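Side-chain contacts in cytochrome P450 (Rhodococcus erythropolis, PDB 3WEC), which uses a haem iron to N-hydroxylate the quinoline ring of aurachin alkaloids, a step essential to their antibiotic activity: residues 85-90 with 198-203; 140-145 with 376-381. All coordinates share one frame; numbering follows the deposited sequence.

Overall arrangement
Interactions 1 and 2 join distant parts of a single-chain cytochrome P450, their centres about 34 Å apart and their nearest atoms about 22 Å apart, without touching. Interaction 1 (85-90 with 198-203) is a small surface contact beside the substrate pocket: F88 of its loop touches the bound aurachin intermediate, whereas the side chain of R200 stays about 12 Å from that ligand. Interaction 2 (140-145 with 376-381) lies further from the centre of the chain, about 23 Å against about 17 Å, and away from the annotated sites. Its link to the haem is through sequence: helix 364-381, whose last residues it uses, starts shortly after C361, the axial ligand of the iron.

Interaction 1 (85-90 with 198-203); sequences MPPFLG and DRRSAA
The ring of P87 packs against R200 and S201, bringing the B'-C loop of the cytochrome P450 fold up to helix 194-216, the G helix. At the start of the helical segment the carbonyl O of D198 accepts the backbone N of A202 at 2.7 Å, a helical bond that spans the turn on which the proline rests. R200 makes the closest approach through the root of its side chain: its CB lies 4.0 Å from CG of P87, and the two side chains cross at about a right angle. Beyond CB the arginine bends at chi2 (111°) and again at chi3 (126°), which carries the guanidinium off the proline, with CZ of R200 6.3 Å from CG of P87. What R200 offers the ring is therefore its aliphatic CB, not its charge. S201 follows as the nearest backbone position, its CA 6.4 Å from that of P87. P87 also touches A197 and I204 one turn to each side, so the pyrrolidine leans on four residues of one helical face. Through this packing P87 faces helix 194-216, whereas the next residue, F88, touches the bound intermediate and L89 packs on L249 and V252 of helix 240-271. At the margin, the hydroxyl OG of S201 lies 4.3 Å from CG of P87, a loose approach to the same ring carbon that meets R200.

Interaction 2 (140-145 with 376-381); sequences RHLEHC and RELSQR
R140 of helix 128-141 and R381, at the end of helix 364-381, form the nearest backbone pair, their CA atoms 8.2 Å apart, which leaves the joining to side chains. R381 reaches across with its CG anti to the backbone N and its chain extended as far as NE. Its NH2 then donates to OE1 of E143 over 3.2 Å, a nearly straight salt bridge (166°). The carboxylate oxygen sits at the edge of the R381 guanidinium, close to its plane, and receives the proton on its syn side but well out of its own plane, the two flat groups being steeply turned. E143 has CG wedged between backbone N and carbonyl carbon (chi1 60°), then runs out straight to its acid group. In the cytochrome P450 fold this contact joins the C-terminal part of the D helix and the turn after it to the end of the L helix. R140, bent at chi3, offers one face of its guanidinium to R381, whose CZ stands 3.9 Å above the R140 plane towards its rim. The guanidinium planes are 53° apart, too tilted for a parallel stack, and the carboxylate of E143 probably offsets part of the doubled positive charge. Beneath these polar groups, CD1 of L142 meets CD2 of L378 at 4.2 Å in the buried layer. L142 packs further on A148 and V152 of helix 148-153, and L378 on F276 of helix 273-281.

Interaction 1 (85-90 with 198-203)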
loop_
_atom_site.group_PDB
_atom_site.type_symbol
_atom_site.label_atom_id
_atom_site.label_comp_id
_atom_site.label_asym_id
_atom_site.label_seq_id
_atom_site.Cartn_x
_atom_site.Cartn_y
_atom_site.Cartn_z
ATOM N N MET A 85 -10.202 -18.426 -3.034
ATOM C CA MET A 85 -9.593 -17.090 -3.135
ATOM C C MET A 85 -10.595 -16.022 -3.551
ATOM O O MET A 85 -11.296 -16.197 -4.532
ATOM C CB MET A 85 -8.445 -17.075 -4.165
ATOM C CG MET A 85 -7.076 -17.541 -3.672
ATOM S SD MET A 85 -6.412 -16.623 -2.266
ATOM C CE MET A 85 -5.980 -15.028 -2.977
ATOM N N PRO A 86 -10.643 -14.897 -2.816
ATOM C CA PRO A 86 -11.343 -13.668 -3.203
ATOM C C PRO A 86 -10.605 -13.033 -4.382
ATOM O O PRO A 86 -9.455 -13.406 -4.626
ATOM C CB PRO A 86 -11.198 -12.791 -1.956
ATOM C CG PRO A 86 -9.943 -13.265 -1.318
ATOM C CD PRO A 86 -9.955 -14.737 -1.517
ATOM N N PRO A 87 -11.248 -12.118 -5.130
ATOM C CA PRO A 87 -10.515 -11.403 -6.196
ATOM C C PRO A 87 -9.277 -10.706 -5.626
ATOM O O PRO A 87 -9.365 -9.964 -4.652
ATOM C CB PRO A 87 -11.507 -10.348 -6.688
ATOM C CG PRO A 87 -12.837 -10.800 -6.220
ATOM C CD PRO A 87 -12.623 -11.620 -4.978
ATOM N N PHE A 88 -8.131 -10.993 -6.223
ATOM C CA PHE A 88 -6.857 -10.546 -5.692
ATOM C C PHE A 88 -5.878 -10.231 -6.828
ATOM O O PHE A 88 -5.706 -11.049 -7.753
ATOM C CB PHE A 88 -6.319 -11.626 -4.746
ATOM C CG PHE A 88 -4.997 -11.300 -4.113
ATOM C CD1 PHE A 88 -3.937 -12.194 -4.209
ATOM C CD2 PHE A 88 -4.805 -10.111 -3.414
ATOM C CE1 PHE A 88 -2.720 -11.907 -3.613
ATOM C CE2 PHE A 88 -3.578 -9.818 -2.828
ATOM C CZ PHE A 88 -2.534 -10.718 -2.931
ATOM N N LEU A 89 -5.299 -9.022 -6.769
ATOM C CA LEU A 89 -4.168 -8.615 -7.627
ATOM C C LEU A 89 -3.115 -9.702 -7.568
ATOM O O LEU A 89 -2.717 -10.113 -6.483
ATOM C CB LEU A 89 -3.523 -7.316 -7.114
ATOM C CG LEU A 89 -3.592 -5.925 -7.756
ATOM C CD1 LEU A 89 -2.430 -5.084 -7.228
ATOM C CD2 LEU A 89 -3.570 -5.938 -9.275
ATOM N N GLY A 90 -2.655 -10.205 -8.698
ATOM C CA GLY A 90 -1.650 -11.261 -8.594
ATOM C C GLY A 90 -2.141 -12.710 -8.492
ATOM O O GLY A 90 -1.333 -13.649 -8.491
ATOM N N ASP A 198 -18.015 -11.233 -7.060
ATOM C CA ASP A 198 -18.578 -10.947 -8.400
ATOM C C ASP A 198 -18.575 -9.463 -8.758
ATOM O O ASP A 198 -17.934 -9.062 -9.748
ATOM C CB ASP A 198 -20.033 -11.471 -8.517
ATOM C CG ASP A 198 -20.127 -12.982 -8.493
ATOM O OD1 ASP A 198 -21.240 -13.503 -8.754
ATOM O OD2 ASP A 198 -19.108 -13.661 -8.233
ATOM N N ARG A 199 -19.265 -8.650 -7.946
ATOM C CA ARG A 199 -19.300 -7.191 -8.116
ATOM C C ARG A 199 -17.894 -6.566 -8.321
ATOM O O ARG A 199 -17.703 -5.531 -9.000
ATOM C CB ARG A 199 -19.865 -6.632 -6.854
ATOM C CG ARG A 199 -20.574 -5.319 -6.974
ATOM C CD ARG A 199 -21.963 -5.628 -6.482
ATOM N NE ARG A 199 -22.576 -4.553 -5.731
ATOM C CZ ARG A 199 -23.907 -4.378 -5.689
ATOM N NH1 ARG A 199 -24.688 -5.164 -6.401
ATOM N NH2 ARG A 199 -24.440 -3.383 -4.999
ATOM N N ARG A 200 -16.911 -7.218 -7.731
ATOM C CA ARG A 200 -15.531 -6.702 -7.678
ATOM C C ARG A 200 -14.796 -7.188 -8.904
ATOM O O ARG A 200 -13.995 -6.459 -9.511
ATOM C CB ARG A 200 -14.880 -7.318 -6.461
ATOM C CG ARG A 200 -13.875 -6.481 -5.702
ATOM C CD ARG A 200 -14.448 -6.120 -4.362
ATOM N NE ARG A 200 -13.551 -6.509 -3.287
ATOM C CZ ARG A 200 -13.742 -6.239 -2.000
ATOM N NH1 ARG A 200 -14.776 -5.548 -1.558
ATOM N NH2 ARG A 200 -12.890 -6.707 -1.130
ATOM N N SER A 201 -15.016 -8.458 -9.223
ATOM C CA SER A 201 -14.632 -9.057 -10.508
ATOM C C SER A 201 -15.148 -8.312 -11.722
ATOM O O SER A 201 -14.417 -8.107 -12.676
ATOM C CB SER A 201 -15.138 -10.507 -10.592
ATOM O OG SER A 201 -14.052 -11.357 -10.276
ATOM N N ALA A 202 -16.416 -7.931 -11.718
ATOM C CA ALA A 202 -16.896 -7.138 -12.840
ATOM C C ALA A 202 -16.032 -5.877 -12.930
ATOM O O ALA A 202 -15.701 -5.429 -14.011
ATOM C CB ALA A 202 -18.370 -6.806 -12.718
ATOM N N ALA A 203 -15.583 -5.347 -11.802
ATOM C CA ALA A 203 -14.973 -4.042 -11.845
ATOM C C ALA A 203 -13.491 -4.137 -12.282
ATOM O O ALA A 203 -12.916 -3.199 -12.881
ATOM C CB ALA A 203 -15.173 -3.364 -10.503
#

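Interaction 2 (140-145 with 376-381)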
loop_
_atom_site.group_PDB
_atom_site.type_symbol
_atom_site.label_atom_id
_atom_site.label_comp_id
_atom_site.label_asym_id
_atom_site.label_seq_id
_atom_site.Cartn_x
_atom_site.Cartn_y
_atom_site.Cartn_z
ATOM N N ARG A 140 -10.051 20.222 4.682
ATOM C CA ARG A 140 -11.250 21.039 4.910
ATOM C C ARG A 140 -12.516 20.224 5.223
ATOM O O ARG A 140 -13.316 20.611 6.068
ATOM C CB ARG A 140 -11.492 21.975 3.701
ATOM C CG ARG A 140 -12.853 22.651 3.677
ATOM C CD ARG A 140 -12.970 23.636 2.513
ATOM N NE ARG A 140 -12.182 24.853 2.745
ATOM C CZ ARG A 140 -12.501 25.822 3.605
ATOM N NH1 ARG A 140 -13.602 25.748 4.341
ATOM N NH2 ARG A 140 -11.707 26.877 3.736
ATOM N N HIS A 141 -12.686 19.098 4.532
ATOM C CA HIS A 141 -13.850 18.212 4.741
ATOM C C HIS A 141 -13.902 17.578 6.132
ATOM O O HIS A 141 -14.994 17.316 6.664
ATOM C CB HIS A 141 -13.927 17.168 3.621
ATOM C CG HIS A 141 -15.318 16.600 3.381
ATOM N ND1 HIS A 141 -16.372 16.834 4.214
ATOM C CD2 HIS A 141 -15.795 15.746 2.375
ATOM C CE1 HIS A 141 -17.467 16.194 3.751
ATOM N NE2 HIS A 141 -17.118 15.533 2.625
ATOM N N LEU A 142 -12.728 17.389 6.734
ATOM C CA LEU A 142 -12.575 16.862 8.100
ATOM C C LEU A 142 -13.408 17.510 9.227
ATOM O O LEU A 142 -13.765 16.811 10.176
ATOM C CB LEU A 142 -11.098 16.847 8.531
ATOM C CG LEU A 142 -10.217 15.598 8.633
ATOM C CD1 LEU A 142 -9.445 15.680 9.940
ATOM C CD2 LEU A 142 -10.981 14.282 8.623
ATOM N N GLU A 143 -13.707 18.820 9.150
ATOM C CA GLU A 143 -14.491 19.445 10.212
ATOM C C GLU A 143 -15.996 19.178 10.148
ATOM O O GLU A 143 -16.705 19.453 11.105
ATOM C CB GLU A 143 -14.194 20.956 10.399
ATOM C CG GLU A 143 -14.439 21.882 9.213
ATOM C CD GLU A 143 -14.054 23.328 9.528
ATOM O OE1 GLU A 143 -13.751 24.079 8.577
ATOM O OE2 GLU A 143 -14.034 23.719 10.717
ATOM N N HIS A 144 -16.480 18.654 9.028
ATOM C CA HIS A 144 -17.915 18.399 8.868
ATOM C C HIS A 144 -18.165 17.084 8.185
ATOM O O HIS A 144 -18.961 16.966 7.241
ATOM C CB HIS A 144 -18.600 19.554 8.143
ATOM C CG HIS A 144 -18.654 20.842 8.956
ATOM N ND1 HIS A 144 -19.256 20.916 10.172
ATOM C CD2 HIS A 144 -18.139 22.112 8.695
ATOM C CE1 HIS A 144 -19.134 22.169 10.656
ATOM N NE2 HIS A 144 -18.450 22.900 9.752
ATOM N N CYS A 145 -17.464 16.074 8.673
ATOM C CA CYS A 145 -17.688 14.736 8.227
ATOM C C CYS A 145 -18.152 13.920 9.415
ATOM O O CYS A 145 -17.953 14.316 10.561
ATOM C CB CYS A 145 -16.418 14.161 7.592
ATOM S SG CYS A 145 -15.067 13.793 8.746
ATOM N N ARG A 376 0.631 19.138 6.086
ATOM C CA ARG A 376 0.887 20.575 6.052
ATOM C C ARG A 376 -0.406 21.399 6.140
ATOM O O ARG A 376 -0.459 22.393 6.867
ATOM C CB ARG A 376 1.671 21.009 4.806
ATOM C CG ARG A 376 1.848 22.528 4.760
ATOM C CD ARG A 376 2.729 23.068 3.630
ATOM N NE ARG A 376 4.081 22.527 3.685
ATOM C CZ ARG A 376 4.490 21.467 2.992
ATOM N NH1 ARG A 376 3.667 20.833 2.153
ATOM N NH2 ARG A 376 5.736 21.053 3.127
ATOM N N GLU A 377 -1.425 20.988 5.382
ATOM C CA GLU A 377 -2.729 21.651 5.442
ATOM C C GLU A 377 -3.375 21.392 6.807
ATOM O O GLU A 377 -3.922 22.295 7.440
ATOM C CB GLU A 377 -3.636 21.149 4.306
ATOM C CG GLU A 377 -3.243 21.593 2.900
ATOM C CD GLU A 377 -3.227 23.113 2.741
ATOM O OE1 GLU A 377 -2.182 23.619 2.264
ATOM O OE2 GLU A 377 -4.235 23.788 3.112
ATOM N N LEU A 378 -3.282 20.135 7.241
ATOM C CA LEU A 378 -3.791 19.670 8.507
ATOM C C LEU A 378 -3.299 20.496 9.700
ATOM O O LEU A 378 -4.084 20.934 10.536
ATOM C CB LEU A 378 -3.327 18.239 8.731
ATOM C CG LEU A 378 -4.274 17.135 9.234
ATOM C CD1 LEU A 378 -3.590 16.310 10.326
ATOM C CD2 LEU A 378 -5.663 17.588 9.668
ATOM N N SER A 379 -1.985 20.640 9.786
ATOM C CA SER A 379 -1.330 21.286 10.913
ATOM C C SER A 379 -1.480 22.781 10.832
ATOM O O SER A 379 -1.506 23.432 11.855
ATOM C CB SER A 379 0.155 20.935 10.940
ATOM O OG SER A 379 0.747 21.196 9.671
ATOM N N GLN A 380 -1.578 23.318 9.619
ATOM C CA GLN A 380 -1.796 24.761 9.423
ATOM C C GLN A 380 -3.241 25.139 9.767
ATOM O O GLN A 380 -3.472 26.144 10.389
ATOM C CB GLN A 380 -1.425 25.191 8.005
ATOM C CG GLN A 380 0.075 25.134 7.700
ATOM C CD GLN A 380 0.448 25.683 6.313
ATOM O OE1 GLN A 380 -0.261 25.476 5.318
ATOM N NE2 GLN A 380 1.579 26.373 6.243
ATOM N N ARG A 381 -4.196 24.289 9.408
ATOM C CA ARG A 381 -5.615 24.517 9.682
ATOM C C ARG A 381 -6.076 24.251 11.148
ATOM O O ARG A 381 -6.941 24.960 11.669
ATOM C CB ARG A 381 -6.442 23.652 8.720
ATOM C CG ARG A 381 -7.909 24.018 8.740
ATOM C CD ARG A 381 -8.712 23.535 7.531
ATOM N NE ARG A 381 -10.003 24.188 7.672
ATOM C CZ ARG A 381 -10.271 25.421 7.228
ATOM N NH1 ARG A 381 -9.369 26.096 6.518
ATOM N NH2 ARG A 381 -11.458 25.952 7.455
#